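Local coordinates for protein 5-Carboxyvanillate Decarboxylase (Novosphingobium aromaticivorans, PDB 4QRN) that probably catalyses the metal-dependent decarboxylation of 5-carboxyvanillate, as an amidohydrolase-family enzyme with a manganese ion in its active site, at residues R163-G168 / D194-A199. Numbering follows the deposited sequence.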
loop_
_atom_site.group_PDB
_atom_site.type_symbol
_atom_site.label_atom_id
_atom_site.label_comp_id
_atom_site.label_asym_id
_atom_site.label_seq_id
_atom_site.Cartn_x
_atom_site.Cartn_y
_atom_site.Cartn_z
ATOM N N ARG A 163 20.301 20.654 15.461
ATOM C CA ARG A 163 21.735 20.836 15.690
ATOM C C ARG A 163 22.551 19.680 15.124
ATOM O O ARG A 163 23.649 19.903 14.592
ATOM C CB ARG A 163 22.054 21.022 17.187
ATOM C CG ARG A 163 21.431 22.284 17.752
ATOM C CD ARG A 163 21.892 22.615 19.167
ATOM N NE ARG A 163 21.612 21.607 20.199
ATOM C CZ ARG A 163 20.496 21.536 20.935
ATOM N NH1 ARG A 163 19.466 22.350 20.716
ATOM N NH2 ARG A 163 20.392 20.608 21.880
ATOM N N GLU A 164 22.020 18.463 15.215
ATOM C CA GLU A 164 22.737 17.284 14.743
ATOM C C GLU A 164 22.739 17.194 13.209
ATOM O O GLU A 164 23.701 16.678 12.623
ATOM C CB GLU A 164 22.146 16.026 15.389
ATOM C CG GLU A 164 23.022 14.775 15.227
ATOM C CD GLU A 164 24.291 14.763 16.093
ATOM O OE1 GLU A 164 24.676 15.801 16.696
ATOM O OE2 GLU A 164 24.921 13.676 16.168
ATOM N N ILE A 165 21.680 17.681 12.563
ATOM C CA ILE A 165 21.670 17.811 11.111
ATOM C C ILE A 165 22.816 18.747 10.688
ATOM O O ILE A 165 23.584 18.434 9.771
ATOM C CB ILE A 165 20.310 18.341 10.653
ATOM C CG1 ILE A 165 19.253 17.235 10.815
ATOM C CG2 ILE A 165 20.361 18.846 9.204
ATOM C CD1 ILE A 165 17.834 17.753 10.792
ATOM N N HIS A 166 22.957 19.878 11.372
ATOM C CA HIS A 166 24.061 20.781 11.079
ATOM C C HIS A 166 25.412 20.159 11.372
ATOM O O HIS A 166 26.335 20.298 10.579
ATOM C CB HIS A 166 23.859 22.084 11.841
ATOM C CG HIS A 166 22.945 23.022 11.123
ATOM N ND1 HIS A 166 23.386 23.828 10.088
ATOM C CD2 HIS A 166 21.624 23.284 11.275
ATOM C CE1 HIS A 166 22.373 24.540 9.633
ATOM N NE2 HIS A 166 21.292 24.229 10.332
ATOM N N ARG A 167 25.544 19.466 12.498
ATOM C CA ARG A 167 26.827 18.860 12.840
ATOM C C ARG A 167 27.207 17.805 11.802
ATOM O O ARG A 167 28.352 17.723 11.371
ATOM C CB ARG A 167 26.788 18.259 14.240
ATOM C CG ARG A 167 28.156 17.828 14.722
ATOM C CD ARG A 167 28.116 17.276 16.137
ATOM N NE ARG A 167 27.585 15.913 16.231
ATOM C CZ ARG A 167 28.320 14.797 16.282
ATOM N NH1 ARG A 167 27.710 13.631 16.411
ATOM N NH2 ARG A 167 29.653 14.839 16.178
ATOM N N GLY A 168 26.236 16.995 11.387
ATOM C CA GLY A 168 26.510 15.972 10.395
ATOM C C GLY A 168 26.968 16.560 9.073
ATOM O O GLY A 168 27.914 16.086 8.459
ATOM N N ASP A 194 8.824 20.783 13.214
ATOM C CA ASP A 194 9.260 21.754 12.229
ATOM C C ASP A 194 10.761 22.109 12.275
ATOM O O ASP A 194 11.336 22.310 11.217
ATOM C CB ASP A 194 8.410 23.027 12.332
ATOM C CG ASP A 194 8.674 23.982 11.197
ATOM O OD1 ASP A 194 8.405 23.604 10.037
ATOM O OD2 ASP A 194 9.155 25.100 11.456
ATOM N N PRO A 195 11.394 22.160 13.467
ATOM C CA PRO A 195 12.829 22.470 13.458
ATOM C C PRO A 195 13.673 21.541 12.594
ATOM O O PRO A 195 14.720 21.971 12.093
ATOM C CB PRO A 195 13.213 22.378 14.941
ATOM C CG PRO A 195 11.946 22.794 15.664
ATOM C CD PRO A 195 10.859 22.117 14.849
ATOM N N ILE A 196 13.258 20.291 12.439
ATOM C CA ILE A 196 14.008 19.362 11.630
ATOM C C ILE A 196 13.970 19.811 10.160
ATOM O O ILE A 196 15.012 19.806 9.488
ATOM C CB ILE A 196 13.417 17.953 11.803
ATOM C CG1 ILE A 196 13.789 17.420 13.196
ATOM C CG2 ILE A 196 13.853 17.010 10.653
ATOM C CD1 ILE A 196 13.022 16.158 13.607
ATOM N N PHE A 197 12.793 20.189 9.667
ATOM C CA PHE A 197 12.691 20.670 8.300
ATOM C C PHE A 197 13.437 21.965 8.085
ATOM O O PHE A 197 14.085 22.128 7.059
ATOM C CB PHE A 197 11.233 20.769 7.882
ATOM C CG PHE A 197 10.573 19.418 7.836
ATOM C CD1 PHE A 197 10.936 18.517 6.857
ATOM C CD2 PHE A 197 9.656 19.028 8.791
ATOM C CE1 PHE A 197 10.369 17.255 6.794
ATOM C CE2 PHE A 197 9.085 17.757 8.752
ATOM C CZ PHE A 197 9.436 16.867 7.751
ATOM N N ARG A 198 13.382 22.883 9.040
ATOM C CA ARG A 198 14.124 24.134 8.919
ATOM C C ARG A 198 15.612 23.823 8.742
ATOM O O ARG A 198 16.285 24.432 7.897
ATOM C CB ARG A 198 13.902 25.018 10.141
ATOM C CG ARG A 198 12.516 25.675 10.170
ATOM C CD ARG A 198 12.346 26.876 9.241
ATOM N NE ARG A 198 13.197 27.976 9.688
ATOM C CZ ARG A 198 12.912 28.775 10.711
ATOM N NH1 ARG A 198 11.738 28.676 11.324
ATOM N NH2 ARG A 198 13.800 29.687 11.101
ATOM N N ALA A 199 16.136 22.883 9.518
ATOM C CA ALA A 199 17.551 22.557 9.442
ATOM C C ALA A 199 17.920 21.897 8.118
ATOM O O ALA A 199 18.964 22.210 7.549
ATOM C CB ALA A 199 17.955 21.670 10.625
#
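Ile165 reaches from helix 158-170 onto the neighbouring helix 194-203 and holds the Ala199 methyl in the fork of its side chain. Ile165 CD1 lies 3.9 Å from Ala199 CB, and Ile165 CG2 touches Ala199 CB at 4.0 Å. With CG1 anti to the carbonyl carbon (chi1 -72°) and the chain then extended, Ile165 CD1 also arrives 3.7 Å from the backbone oxygen Ile196 O and 4.1 Å from Ile196 CG2. The His166 ring flanks Ala199 too, approaching obliquely with His166 CD2 4.1 Å from Ala199 CB, while its NE2 hydrogen-bonds Glu202 one turn further along. Cutting Ile165 back to an alanine would probably leave a gap beside the Ala199 methyl and Ile196 CG2. On the far side of helix 158-170, Arg167 grips Glu164 side-on, Arg167 NE to Glu164 OE1 at 2.9 Å and Arg167 NH1 to Glu164 OE2 at 2.8 Å, next to helix 122-142; Asp134 there takes Arg167 NH2. The axes of 163-168 and 194-199 run 9.3 Å apart at closest, 24° from parallel. Such side-by-side packing of successive helices, each leading into a parallel strand (177-179, then 207-209), is typical of the outer helical layer of the amidohydrolase (beta/alpha)-barrel.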